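Local coordinates for protein putative oxygenase (Streptomyces viridochromogenes Tue57, PDB 4XAA) that probably acts as an iron- and 2-oxoglutarate-dependent oxygenase that carries out an oxidative cyclization in orthosomycin antibiotic biosynthesis, at residues E90-L95 with I212-P217; H125-N130 with V136-I141; L162-E167 with D191-H196. One frame throughout, in Å; residues are numbered along the deposited sequence.

Interaction 1 (E90-L95 with I212-P217)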
ATOM      1  N   GLU A  90     -10.650 -10.047  10.336  1.00 45.95           N
ATOM      2  CA  GLU A  90      -9.655 -10.386  11.334  1.00 49.12           C
ATOM      3  C   GLU A  90      -8.371 -10.958  10.730  1.00 47.29           C
ATOM      4  O   GLU A  90      -7.309 -10.885  11.348  1.00 47.55           O
ATOM      5  CB  GLU A  90     -10.250 -11.389  12.319  1.00 53.23           C
ATOM      6  CG  GLU A  90     -10.904 -12.592  11.632  1.00 54.87           C
ATOM      7  CD  GLU A  90     -12.396 -12.381  11.306  1.00 69.52           C
ATOM      8  OE1 GLU A  90     -12.839 -11.216  11.104  1.00 62.05           O
ATOM      9  OE2 GLU A  90     -13.125 -13.398  11.256  1.00 70.60           O
ATOM     10  N   GLU A  91      -8.465 -11.536   9.537  1.00 45.70           N
ATOM     11  CA  GLU A  91      -7.296 -12.125   8.907  1.00 43.00           C
ATOM     12  C   GLU A  91      -6.208 -11.079   8.644  1.00 44.26           C
ATOM     13  O   GLU A  91      -5.010 -11.394   8.638  1.00 46.44           O
ATOM     14  CB  GLU A  91      -7.681 -12.814   7.599  1.00 51.73           C
ATOM     15  CG  GLU A  91      -8.643 -13.986   7.756  1.00 52.85           C
ATOM     16  CD  GLU A  91     -10.096 -13.548   7.725  1.00 59.08           C
ATOM     17  OE1 GLU A  91     -10.358 -12.350   8.001  1.00 53.41           O
ATOM     18  OE2 GLU A  91     -10.968 -14.398   7.418  1.00 59.83           O
ATOM     19  N   LEU A  92      -6.623  -9.836   8.440  1.00 41.03           N
ATOM     20  CA  LEU A  92      -5.685  -8.785   8.068  1.00 42.87           C
ATOM     21  C   LEU A  92      -4.755  -8.455   9.215  1.00 40.57           C
ATOM     22  O   LEU A  92      -3.539  -8.475   9.053  1.00 41.20           O
ATOM     23  CB  LEU A  92      -6.432  -7.542   7.613  1.00 39.26           C
ATOM     24  CG  LEU A  92      -7.233  -7.814   6.340  1.00 40.10           C
ATOM     25  CD1 LEU A  92      -8.052  -6.595   5.938  1.00 42.79           C
ATOM     26  CD2 LEU A  92      -6.315  -8.240   5.220  1.00 34.79           C
ATOM     27  N   ALA A  93      -5.322  -8.192  10.386  1.00 44.55           N
ATOM     28  CA  ALA A  93      -4.501  -7.836  11.535  1.00 41.15           C
ATOM     29  C   ALA A  93      -3.709  -9.044  12.007  1.00 37.25           C
ATOM     30  O   ALA A  93      -2.593  -8.910  12.493  1.00 39.29           O
ATOM     31  CB  ALA A  93      -5.353  -7.284  12.648  1.00 36.79           C
ATOM     32  N   GLN A  94      -4.284 -10.231  11.844  1.00 38.48           N
ATOM     33  CA  GLN A  94      -3.568 -11.466  12.164  1.00 36.69           C
ATOM     34  C   GLN A  94      -2.375 -11.695  11.224  1.00 37.08           C
ATOM     35  O   GLN A  94      -1.307 -12.113  11.660  1.00 35.76           O
ATOM     36  CB  GLN A  94      -4.534 -12.660  12.135  1.00 43.51           C
ATOM     37  CG  GLN A  94      -5.496 -12.690  13.341  1.00 38.94           C
ATOM     38  CD  GLN A  94      -6.689 -13.615  13.153  1.00 46.23           C
ATOM     39  OE1 GLN A  94      -6.854 -14.252  12.104  1.00 44.21           O
ATOM     40  NE2 GLN A  94      -7.540 -13.682  14.171  1.00 38.82           N
ATOM     41  N   LEU A  95      -2.537 -11.400   9.941  1.00 36.23           N
ATOM     42  CA  LEU A  95      -1.389 -11.421   9.042  1.00 36.42           C
ATOM     43  C   LEU A  95      -0.289 -10.458   9.494  1.00 41.50           C
ATOM     44  O   LEU A  95       0.892 -10.820   9.531  1.00 38.91           O
ATOM     45  CB  LEU A  95      -1.800 -11.060   7.618  1.00 40.40           C
ATOM     46  CG  LEU A  95      -0.640 -11.145   6.627  1.00 42.53           C
ATOM     47  CD1 LEU A  95      -0.353 -12.613   6.317  1.00 44.97           C
ATOM     48  CD2 LEU A  95      -0.933 -10.378   5.352  1.00 41.36           C
ATOM     49  N   ILE A 212      -3.355  -0.362   4.747  1.00 36.31           N
ATOM     50  CA  ILE A 212      -3.723  -0.261   6.146  1.00 36.50           C
ATOM     51  C   ILE A 212      -2.444  -0.346   6.962  1.00 35.00           C
ATOM     52  O   ILE A 212      -1.600  -1.206   6.738  1.00 36.54           O
ATOM     53  CB  ILE A 212      -4.748  -1.376   6.559  1.00 36.71           C
ATOM     54  CG1 ILE A 212      -6.003  -1.309   5.689  1.00 35.71           C
ATOM     55  CG2 ILE A 212      -5.153  -1.266   8.018  1.00 33.55           C
ATOM     56  CD1 ILE A 212      -7.123  -2.246   6.151  1.00 35.76           C
ATOM     57  N   GLU A 213      -2.267   0.571   7.895  1.00 37.60           N
ATOM     58  CA  GLU A 213      -1.074   0.507   8.720  1.00 41.89           C
ATOM     59  C   GLU A 213      -1.376  -0.165  10.050  1.00 39.30           C
ATOM     60  O   GLU A 213      -2.337   0.198  10.715  1.00 35.69           O
ATOM     61  CB  GLU A 213      -0.508   1.898   8.943  1.00 39.48           C
ATOM     62  CG  GLU A 213       0.721   1.919   9.817  1.00 44.03           C
ATOM     63  CD  GLU A 213       1.315   3.308   9.924  1.00 50.08           C
ATOM     64  OE1 GLU A 213       1.758   3.845   8.881  1.00 56.56           O
ATOM     65  OE2 GLU A 213       1.330   3.865  11.041  1.00 51.46           O
ATOM     66  N   TYR A 214      -0.565  -1.153  10.417  1.00 36.68           N
ATOM     67  CA  TYR A 214      -0.719  -1.846  11.690  1.00 38.12           C
ATOM     68  C   TYR A 214       0.501  -1.638  12.548  1.00 40.79           C
ATOM     69  O   TYR A 214       1.632  -1.702  12.053  1.00 39.97           O
ATOM     70  CB  TYR A 214      -0.952  -3.353  11.499  1.00 38.66           C
ATOM     71  CG  TYR A 214      -2.208  -3.687  10.737  1.00 39.05           C
ATOM     72  CD1 TYR A 214      -3.406  -3.982  11.403  1.00 39.44           C
ATOM     73  CD2 TYR A 214      -2.204  -3.699   9.351  1.00 39.78           C
ATOM     74  CE1 TYR A 214      -4.554  -4.286  10.687  1.00 37.61           C
ATOM     75  CE2 TYR A 214      -3.333  -3.992   8.637  1.00 36.09           C
ATOM     76  CZ  TYR A 214      -4.499  -4.285   9.301  1.00 38.76           C
ATOM     77  OH  TYR A 214      -5.607  -4.563   8.550  1.00 45.07           O
ATOM     78  N   ALA A 215       0.274  -1.436  13.845  1.00 38.92           N
ATOM     79  CA  ALA A 215       1.356  -1.043  14.733  1.00 39.60           C
ATOM     80  C   ALA A 215       1.355  -1.777  16.054  1.00 37.00           C
ATOM     81  O   ALA A 215       0.305  -2.029  16.626  1.00 39.23           O
ATOM     82  CB  ALA A 215       1.294   0.468  14.990  1.00 34.95           C
ATOM     83  N   ASP A 216       2.550  -2.116  16.524  1.00 38.48           N
ATOM     84  CA  ASP A 216       2.763  -2.432  17.920  1.00 37.93           C
ATOM     85  C   ASP A 216       2.093  -1.324  18.722  1.00 38.83           C
ATOM     86  O   ASP A 216       2.445  -0.164  18.549  1.00 42.35           O
ATOM     87  CB  ASP A 216       4.261  -2.512  18.233  1.00 36.24           C
ATOM     88  CG  ASP A 216       4.551  -2.889  19.685  1.00 40.67           C
ATOM     89  OD1 ASP A 216       3.660  -2.790  20.550  1.00 43.67           O
ATOM     90  OD2 ASP A 216       5.692  -3.289  19.970  1.00 49.80           O
ATOM     91  N   PRO A 217       1.134  -1.677  19.593  1.00 38.59           N
ATOM     92  CA  PRO A 217       0.374  -0.687  20.380  1.00 41.56           C
ATOM     93  C   PRO A 217       1.261   0.162  21.293  1.00 37.00           C
ATOM     94  O   PRO A 217       0.871   1.261  21.627  1.00 39.82           O
ATOM     95  CB  PRO A 217      -0.604  -1.550  21.203  1.00 38.68           C
ATOM     96  CG  PRO A 217      -0.679  -2.838  20.472  1.00 36.85           C
ATOM     97  CD  PRO A 217       0.667  -3.052  19.843  1.00 36.00           C
TER
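Tyr-214 and Leu-92 carry this contact, and both have CG anti to their own carbonyl carbon (chi1 -62° for Tyr-214, -64° for Leu-92). With that torsion the phenol of Tyr-214 leaves the strand and reaches the helix, where it crosses the leucine at a slant. The motif is a helix packed on the outside of a double-stranded beta-helix: helix 90-100 lies against strand 207-215 of the larger antiparallel sheet. The axes of the short segments approach to 9.5 Å, with 53° between their N-to-C directions.

The tyrosine does most of the touching. Its ring lies beside the helix backbone at Ala-93, where CE1 of Tyr-214 is 3.7 Å from CA of Ala-93. The methyl CB of Ala-93 packs obliquely on CE1 and CD1 of the same ring. The short side chain of Ala-93 leaves the ring close to the backbone here. The carbonyl O of Leu-92 lies 4.3 Å above one face of the Tyr-214 ring, displaced toward the rim.

The CB of Ile-212, two residues before Tyr-214, is also directed toward the helix. CD1 of Ile-212 meets CD1 of Leu-92 in a looser apolar contact of 4.5 Å. Strand 207-215 is held on both sides by backbone hydrogen bonds, for example from Tyr-214 to Cys-137 and from Glu-213 to Thr-107. The far end of the tyrosine comes against an aliphatic carbon of the helix: OH of Tyr-214 lies 3.2 Å from CB of Leu-92.

Interaction 2 (H125-N130 with V136-I141). With NI (nickel (II) ion), chain B.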
ATOM      1  N   HIS A 125      10.462   7.516  -0.369  1.00 43.95           N
ATOM      2  CA  HIS A 125      10.294   7.977   1.000  1.00 40.39           C
ATOM      3  C   HIS A 125      10.350   6.811   1.965  1.00 39.04           C
ATOM      4  O   HIS A 125      10.375   5.648   1.553  1.00 41.07           O
ATOM      5  CB  HIS A 125       8.967   8.717   1.167  1.00 36.02           C
ATOM      6  CG  HIS A 125       7.761   7.852   0.982  1.00 42.62           C
ATOM      7  ND1 HIS A 125       7.190   7.623  -0.252  1.00 40.20           N
ATOM      8  CD2 HIS A 125       7.003   7.174   1.877  1.00 35.55           C
ATOM      9  CE1 HIS A 125       6.131   6.846  -0.107  1.00 36.22           C
ATOM     10  NE2 HIS A 125       5.996   6.564   1.174  1.00 35.13           N
ATOM     11  N   ARG A 126      10.398   7.145   3.248  1.00 35.05           N
ATOM     12  CA  ARG A 126      10.202   6.203   4.327  1.00 34.91           C
ATOM     13  C   ARG A 126       8.909   6.644   4.951  1.00 38.97           C
ATOM     14  O   ARG A 126       8.703   7.844   5.126  1.00 41.85           O
ATOM     15  CB  ARG A 126      11.358   6.228   5.335  1.00 35.47           C
ATOM     16  CG  ARG A 126      12.733   6.093   4.673  1.00 37.13           C
ATOM     17  CD  ARG A 126      13.875   6.194   5.660  1.00 33.41           C
ATOM     18  NE  ARG A 126      14.194   4.893   6.220  1.00 41.45           N
ATOM     19  CZ  ARG A 126      15.112   4.690   7.156  1.00 43.02           C
ATOM     20  NH1 ARG A 126      15.788   5.722   7.644  1.00 39.71           N
ATOM     21  NH2 ARG A 126      15.347   3.456   7.606  1.00 42.03           N
ATOM     22  N   ASP A 127       8.023   5.699   5.253  1.00 35.73           N
ATOM     23  CA  ASP A 127       6.744   6.032   5.864  1.00 38.81           C
ATOM     24  C   ASP A 127       6.922   6.620   7.272  1.00 39.88           C
ATOM     25  O   ASP A 127       6.388   7.680   7.571  1.00 42.28           O
ATOM     26  CB  ASP A 127       5.843   4.799   5.901  1.00 39.26           C
ATOM     27  CG  ASP A 127       5.308   4.436   4.539  1.00 39.16           C
ATOM     28  OD1 ASP A 127       5.213   5.334   3.680  1.00 39.63           O
ATOM     29  OD2 ASP A 127       4.981   3.256   4.317  1.00 41.46           O
ATOM     30  N   ARG A 128       7.681   5.935   8.124  1.00 42.79           N
ATOM     31  CA  ARG A 128       7.994   6.422   9.474  1.00 43.70           C
ATOM     32  C   ARG A 128       9.405   6.008   9.873  1.00 44.80           C
ATOM     33  O   ARG A 128       9.867   4.931   9.474  1.00 43.17           O
ATOM     34  CB  ARG A 128       7.016   5.862  10.516  1.00 48.93           C
ATOM     35  CG  ARG A 128       5.605   6.389  10.461  1.00 50.40           C
ATOM     36  CD  ARG A 128       5.091   6.549  11.867  1.00 48.62           C
ATOM     37  NE  ARG A 128       4.078   5.561  12.202  1.00 52.69           N
ATOM     38  CZ  ARG A 128       3.831   5.140  13.438  1.00 46.43           C
ATOM     39  NH1 ARG A 128       4.543   5.604  14.464  1.00 41.37           N
ATOM     40  NH2 ARG A 128       2.877   4.248  13.641  1.00 47.31           N
ATOM     41  N   VAL A 129      10.089   6.839  10.659  1.00 45.50           N
ATOM     42  CA  VAL A 129      11.348   6.411  11.265  1.00 44.37           C
ATOM     43  C   VAL A 129      11.401   6.654  12.770  1.00 46.25           C
ATOM     44  O   VAL A 129      12.472   6.541  13.366  1.00 47.83           O
ATOM     45  CB  VAL A 129      12.575   7.094  10.634  1.00 42.93           C
ATOM     46  CG1 VAL A 129      12.658   6.773   9.153  1.00 44.18           C
ATOM     47  CG2 VAL A 129      12.538   8.590  10.882  1.00 42.91           C
ATOM     48  N   ASN A 130      10.259   6.962  13.386  1.00 42.65           N
ATOM     49  CA  ASN A 130      10.214   7.137  14.835  1.00 42.83           C
ATOM     50  C   ASN A 130       9.885   5.826  15.554  1.00 45.32           C
ATOM     51  O   ASN A 130       9.584   5.809  16.753  1.00 48.78           O
ATOM     52  CB  ASN A 130       9.204   8.224  15.211  1.00 44.57           C
ATOM     53  CG  ASN A 130       7.774   7.825  14.901  1.00 53.03           C
ATOM     54  OD1 ASN A 130       7.517   6.934  14.079  1.00 52.57           O
ATOM     55  ND2 ASN A 130       6.830   8.484  15.555  1.00 50.98           N
ATOM     56  N   VAL A 136       6.086  -1.506  12.967  1.00 40.51           N
ATOM     57  CA  VAL A 136       4.883  -0.986  12.323  1.00 41.44           C
ATOM     58  C   VAL A 136       4.951  -1.377  10.853  1.00 40.46           C
ATOM     59  O   VAL A 136       5.962  -1.154  10.210  1.00 39.38           O
ATOM     60  CB  VAL A 136       4.756   0.575  12.483  1.00 36.72           C
ATOM     61  CG1 VAL A 136       3.376   1.064  12.103  1.00 36.59           C
ATOM     62  CG2 VAL A 136       5.053   0.998  13.898  1.00 35.10           C
ATOM     63  N   CYS A 137       3.898  -1.988  10.323  1.00 42.48           N
ATOM     64  CA  CYS A 137       3.899  -2.339   8.907  1.00 41.90           C
ATOM     65  C   CYS A 137       2.673  -1.836   8.178  1.00 37.19           C
ATOM     66  O   CYS A 137       1.674  -1.499   8.790  1.00 41.72           O
ATOM     67  CB  CYS A 137       4.004  -3.858   8.718  1.00 41.80           C
ATOM     68  SG  CYS A 137       2.586  -4.767   9.371  1.00 40.71           S
ATOM     69  N   ASN A 138       2.776  -1.786   6.855  1.00 42.71           N
ATOM     70  CA  ASN A 138       1.657  -1.497   5.981  1.00 38.62           C
ATOM     71  C   ASN A 138       1.225  -2.746   5.264  1.00 39.24           C
ATOM     72  O   ASN A 138       2.051  -3.458   4.699  1.00 40.60           O
ATOM     73  CB  ASN A 138       2.021  -0.432   4.949  1.00 39.21           C
ATOM     74  CG  ASN A 138       2.022   0.984   5.526  1.00 44.00           C
ATOM     75  OD1 ASN A 138       0.969   1.614   5.667  1.00 46.70           O
ATOM     76  ND2 ASN A 138       3.208   1.497   5.838  1.00 45.49           N
ATOM     77  N   LEU A 139      -0.071  -3.025   5.282  1.00 38.75           N
ATOM     78  CA  LEU A 139      -0.601  -4.103   4.458  1.00 40.18           C
ATOM     79  C   LEU A 139      -1.204  -3.478   3.228  1.00 42.65           C
ATOM     80  O   LEU A 139      -2.095  -2.639   3.329  1.00 40.89           O
ATOM     81  CB  LEU A 139      -1.652  -4.939   5.199  1.00 45.82           C
ATOM     82  CG  LEU A 139      -1.158  -6.203   5.910  1.00 46.31           C
ATOM     83  CD1 LEU A 139      -0.109  -5.841   6.928  1.00 43.19           C
ATOM     84  CD2 LEU A 139      -2.310  -6.911   6.582  1.00 43.25           C
ATOM     85  N   SER A 140      -0.690  -3.863   2.068  1.00 42.47           N
ATOM     86  CA  SER A 140      -1.210  -3.364   0.813  1.00 39.75           C
ATOM     87  C   SER A 140      -2.040  -4.455   0.187  1.00 40.36           C
ATOM     88  O   SER A 140      -1.505  -5.455  -0.300  1.00 40.21           O
ATOM     89  CB  SER A 140      -0.079  -2.928  -0.121  1.00 38.74           C
ATOM     90  OG  SER A 140       0.736  -1.935   0.491  1.00 40.69           O
ATOM     91  N   ILE A 141      -3.352  -4.272   0.234  1.00 40.74           N
ATOM     92  CA  ILE A 141      -4.271  -5.201  -0.398  1.00 46.46           C
ATOM     93  C   ILE A 141      -4.487  -4.774  -1.838  1.00 42.70           C
ATOM     94  O   ILE A 141      -5.147  -3.778  -2.112  1.00 43.85           O
ATOM     95  CB  ILE A 141      -5.632  -5.271   0.329  1.00 42.60           C
ATOM     96  CG1 ILE A 141      -5.435  -5.497   1.829  1.00 38.13           C
ATOM     97  CG2 ILE A 141      -6.473  -6.376  -0.268  1.00 42.34           C
ATOM     98  CD1 ILE A 141      -6.694  -5.236   2.642  1.00 40.76           C
TER
HETATM   99 NI    NI B 301       4.604   4.828   1.527  1.00 58.16          NI
HETATM  100  O   HOH W   1       3.312   3.138   2.167  1.00 37.10           O
HETATM  101  O   HOH W   2       3.290   4.815  -0.668  1.00 41.74           O
HETATM  102  O   HOH W   3       2.517   5.888   1.242  1.00 46.79           O
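Asp-127 and Asn-138 meet across this contact beside the bound nickel. The polar approach comes first. OD2 of Asp-127 is 2.9 Å from ND2 of Asn-138, but the angle is too poor for a hydrogen bond. The two side chains come from opposite directions, and their carboxylate and amide planes stand 73° apart. OD2 of Asp-127 also takes a hydrogen bond of 2.7 Å from the O of water 1, itself a nickel ligand. His-190 NE2 is a further hydrogen-bond partner of this oxygen.

Metal bonds form the second group. OD1 of Asp-127 binds nickel at 2.3 Å, and NE2 of His-125 binds it at 2.2 Å. Chi1 of His-125 is 66°, with CG between the backbone N and the carbonyl carbon; this turns the imidazole inward to the ion. Its ND1 is held by the carbonyl of Pro-123. His-196 and three waters complete the nickel shell. The sequence His-X-Asp supplies two of the three residues of the facial triad of 2-oxoglutarate-dependent oxygenases.

The remaining contact is van der Waals packing of a charged group on a valine. NH2 of Arg-128 packs 3.6 Å from CG1 of Val-136, and CG2 of Val-136 lies over one guanidinium face. The two side chains cross at about a right angle. Within the loop, NH1 of Arg-128 donates to OD1 of Asn-130 at 3.3 Å, while Pro-220 O and Glu-213 hold the same guanidinium from outside.

The carboxylate thus divides its work. One oxygen binds metal, and the other is held by a water and a histidine, which should limit rotation of Asp-127 and keep OD1 directed at the ion.

Interaction 3 (L162-E167 with D191-H196). With NI (nickel (II) ion), chain B.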
ATOM      1  N   LEU A 162      18.258   0.739   7.975  1.00 43.07           N
ATOM      2  CA  LEU A 162      19.160   1.905   8.061  1.00 43.76           C
ATOM      3  C   LEU A 162      18.772   2.883   9.175  1.00 42.06           C
ATOM      4  O   LEU A 162      17.610   2.963   9.558  1.00 44.83           O
ATOM      5  CB  LEU A 162      19.184   2.640   6.728  1.00 43.07           C
ATOM      6  CG  LEU A 162      19.692   1.774   5.583  1.00 45.64           C
ATOM      7  CD1 LEU A 162      19.494   2.502   4.270  1.00 44.63           C
ATOM      8  CD2 LEU A 162      21.155   1.425   5.806  1.00 43.29           C
ATOM      9  N   PRO A 163      19.756   3.615   9.715  1.00 46.79           N
ATOM     10  CA  PRO A 163      19.530   4.605  10.777  1.00 45.32           C
ATOM     11  C   PRO A 163      18.455   5.634  10.442  1.00 44.24           C
ATOM     12  O   PRO A 163      18.077   5.782   9.275  1.00 44.43           O
ATOM     13  CB  PRO A 163      20.899   5.275  10.913  1.00 43.30           C
ATOM     14  CG  PRO A 163      21.858   4.170  10.575  1.00 45.92           C
ATOM     15  CD  PRO A 163      21.193   3.432   9.441  1.00 46.70           C
ATOM     16  N   ASP A 164      17.960   6.332  11.461  1.00 41.67           N
ATOM     17  CA  ASP A 164      16.891   7.313  11.267  1.00 42.04           C
ATOM     18  C   ASP A 164      17.318   8.443  10.345  1.00 40.56           C
ATOM     19  O   ASP A 164      16.510   8.977   9.592  1.00 42.66           O
ATOM     20  CB  ASP A 164      16.438   7.888  12.607  1.00 39.10           C
ATOM     21  CG  ASP A 164      15.637   6.888  13.452  1.00 47.40           C
ATOM     22  OD1 ASP A 164      15.470   5.706  13.056  1.00 45.24           O
ATOM     23  OD2 ASP A 164      15.183   7.292  14.542  1.00 51.78           O
ATOM     24  N   ASP A 165      18.596   8.794  10.384  1.00 44.42           N
ATOM     25  CA  ASP A 165      19.081   9.935   9.614  1.00 43.50           C
ATOM     26  C   ASP A 165      19.508   9.581   8.199  1.00 45.59           C
ATOM     27  O   ASP A 165      20.146  10.387   7.527  1.00 49.14           O
ATOM     28  CB  ASP A 165      20.255  10.603  10.338  1.00 49.04           C
ATOM     29  CG  ASP A 165      21.383   9.633  10.636  1.00 52.27           C
ATOM     30  OD1 ASP A 165      21.332   8.496  10.139  1.00 54.03           O
ATOM     31  OD2 ASP A 165      22.326  10.004  11.368  1.00 63.34           O
ATOM     32  N   ALA A 166      19.194   8.376   7.743  1.00 44.10           N
ATOM     33  CA  ALA A 166      19.605   8.001   6.402  1.00 44.12           C
ATOM     34  C   ALA A 166      18.861   8.873   5.407  1.00 39.60           C
ATOM     35  O   ALA A 166      17.647   9.069   5.517  1.00 35.76           O
ATOM     36  CB  ALA A 166      19.351   6.534   6.134  1.00 38.10           C
ATOM     37  N   GLU A 167      19.606   9.418   4.455  1.00 38.69           N
ATOM     38  CA  GLU A 167      19.027  10.258   3.422  1.00 45.19           C
ATOM     39  C   GLU A 167      18.470   9.410   2.301  1.00 41.57           C
ATOM     40  O   GLU A 167      19.192   8.664   1.661  1.00 44.97           O
ATOM     41  CB  GLU A 167      20.054  11.246   2.865  1.00 48.53           C
ATOM     42  CG  GLU A 167      19.469  12.121   1.768  1.00 56.75           C
ATOM     43  CD  GLU A 167      20.388  13.252   1.314  1.00 64.70           C
ATOM     44  OE1 GLU A 167      21.609  13.192   1.599  1.00 65.77           O
ATOM     45  OE2 GLU A 167      19.867  14.199   0.672  1.00 63.11           O
ATOM     46  N   ASP A 191       7.676  -2.833   5.871  1.00 37.01           N
ATOM     47  CA  ASP A 191       8.042  -2.112   7.075  1.00 40.42           C
ATOM     48  C   ASP A 191       7.907  -0.604   6.804  1.00 39.96           C
ATOM     49  O   ASP A 191       8.206  -0.149   5.708  1.00 40.42           O
ATOM     50  CB  ASP A 191       9.461  -2.509   7.486  1.00 34.62           C
ATOM     51  CG  ASP A 191       9.809  -2.073   8.883  1.00 39.39           C
ATOM     52  OD1 ASP A 191       9.662  -0.862   9.162  1.00 39.58           O
ATOM     53  OD2 ASP A 191      10.226  -2.938   9.696  1.00 39.45           O
ATOM     54  N   VAL A 192       7.432   0.169   7.772  1.00 38.37           N
ATOM     55  CA  VAL A 192       7.242   1.597   7.522  1.00 39.47           C
ATOM     56  C   VAL A 192       8.570   2.321   7.347  1.00 41.32           C
ATOM     57  O   VAL A 192       8.595   3.440   6.857  1.00 42.69           O
ATOM     58  CB  VAL A 192       6.462   2.294   8.653  1.00 39.35           C
ATOM     59  CG1 VAL A 192       4.995   1.892   8.632  1.00 35.66           C
ATOM     60  CG2 VAL A 192       7.098   1.998   9.985  1.00 39.21           C
ATOM     61  N   ARG A 193       9.668   1.683   7.747  1.00 39.72           N
ATOM     62  CA  ARG A 193      10.984   2.298   7.656  1.00 34.51           C
ATOM     63  C   ARG A 193      11.597   2.074   6.290  1.00 40.65           C
ATOM     64  O   ARG A 193      12.698   2.536   5.999  1.00 38.95           O
ATOM     65  CB  ARG A 193      11.921   1.738   8.729  1.00 41.54           C
ATOM     66  CG  ARG A 193      11.491   1.971  10.161  1.00 36.85           C
ATOM     67  CD  ARG A 193      12.501   1.395  11.136  1.00 36.68           C
ATOM     68  NE  ARG A 193      13.837   1.960  10.966  1.00 40.74           N
ATOM     69  CZ  ARG A 193      14.246   3.092  11.542  1.00 44.21           C
ATOM     70  NH1 ARG A 193      13.420   3.781  12.319  1.00 41.30           N
ATOM     71  NH2 ARG A 193      15.477   3.543  11.333  1.00 44.85           N
ATOM     72  N   LEU A 194      10.886   1.337   5.450  1.00 43.74           N
ATOM     73  CA  LEU A 194      11.438   0.937   4.169  1.00 41.56           C
ATOM     74  C   LEU A 194      11.482   2.108   3.182  1.00 38.22           C
ATOM     75  O   LEU A 194      10.526   2.874   3.061  1.00 36.13           O
ATOM     76  CB  LEU A 194      10.626  -0.225   3.594  1.00 35.75           C
ATOM     77  CG  LEU A 194      11.018  -0.727   2.206  1.00 38.07           C
ATOM     78  CD1 LEU A 194      12.242  -1.631   2.273  1.00 35.07           C
ATOM     79  CD2 LEU A 194       9.832  -1.446   1.574  1.00 39.04           C
ATOM     80  N   VAL A 195      12.602   2.238   2.478  1.00 40.12           N
ATOM     81  CA  VAL A 195      12.708   3.206   1.385  1.00 39.76           C
ATOM     82  C   VAL A 195      11.983   2.632   0.175  1.00 38.77           C
ATOM     83  O   VAL A 195      12.306   1.548  -0.291  1.00 35.50           O
ATOM     84  CB  VAL A 195      14.155   3.518   1.043  1.00 34.23           C
ATOM     85  CG1 VAL A 195      14.217   4.461  -0.142  1.00 43.17           C
ATOM     86  CG2 VAL A 195      14.841   4.100   2.240  1.00 34.85           C
ATOM     87  N   HIS A 196      10.972   3.351  -0.296  1.00 41.82           N
ATOM     88  CA  HIS A 196      10.062   2.812  -1.293  1.00 40.81           C
ATOM     89  C   HIS A 196       9.348   3.937  -2.020  1.00 44.39           C
ATOM     90  O   HIS A 196       9.271   5.061  -1.526  1.00 40.07           O
ATOM     91  CB  HIS A 196       9.044   1.866  -0.647  1.00 36.91           C
ATOM     92  CG  HIS A 196       8.097   2.546   0.294  1.00 41.07           C
ATOM     93  ND1 HIS A 196       8.441   2.881   1.588  1.00 39.24           N
ATOM     94  CD2 HIS A 196       6.816   2.955   0.129  1.00 36.54           C
ATOM     95  CE1 HIS A 196       7.418   3.474   2.175  1.00 35.60           C
ATOM     96  NE2 HIS A 196       6.419   3.530   1.311  1.00 39.75           N
TER
HETATM   97 NI    NI B 301       4.604   4.828   1.527  1.00 58.16          NI
HETATM   98  O   HOH W   1       3.312   3.138   2.167  1.00 37.10           O
HETATM   99  O   HOH W   2       3.290   4.815  -0.668  1.00 41.74           O
HETATM  100  O   HOH W   3       2.517   5.888   1.242  1.00 46.79           O
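OD1 of Asp-164 is gripped by two nitrogens of Arg-193, NH2 at 2.8 Å and NH1 at 2.9 Å. This is an end-on salt bridge in which both donors share one oxygen. The oxygen lies near the guanidinium plane, while the carboxylate is turned 39° against that plane. NH2 comes in nearly along the C-O direction of Asp-164 and NH1 from the syn side, tilted well out of the carboxylate plane.

NH2 of Arg-193 has a second partner, the backbone O of Leu-162, also at 2.8 Å. This bond lies in the carbonyl plane, with an N-H...O angle of 151°. The bend of the arginine chain at chi3 (59°), with the further twist at chi4, brings the guanidinium edge to Leu-162 and Asp-164. Outside the two segments, NH1 also donates to Val-131 O and NE to His-160 O. These bonds should fix the rotation of the guanidinium. Arg-126 ties the same loops together, since it bonds the carbonyls of Leu-162, Pro-163 and Arg-193.

The backbone at the base of Arg-193 is also held. OD1 of Asp-191 accepts from the backbone N of Arg-193 at 2.9 Å, an Asx turn within the type I turn from Asp-191 to Leu-194. A second type I turn, from Pro-163 to Ala-166, carries Asp-164.

At the end of segment 191-196, ND1 of His-196 donates to the carbonyl O of Leu-194 at 2.6 Å. The donor stands above the carbonyl plane, while the O lies close to the imidazole plane. That bond should help orient the imidazole, whose NE2 binds nickel at 2.2 Å. The loop gripped through Arg-193 therefore leads directly into the last protein ligand. Together with His-125 and Asp-127, His-196 forms the His-X-Asp...His facial triad typical of the double-stranded beta-helix oxygenases, here occupied by nickel.

In the fold
The three contacts run from the outer helix, through the metal site, to a surface loop. Interaction 1 is buried and almost wholly apolar. Interaction 2 is also buried, but polar and metal-bound. They share the large sheet, where strands 207-215 and 136-142 are neighbours joined by backbone bonds such as Ile-212 O to Leu-139 N. Interaction 3 is only partly buried and relies on charge and hydrogen bonds. It joins interaction 2 through Arg-126, and both supply ligands to the same nickel: two from 125-130, one from 191-196. Interactions 1 and 3 barely meet, through Glu-213 and Val-192.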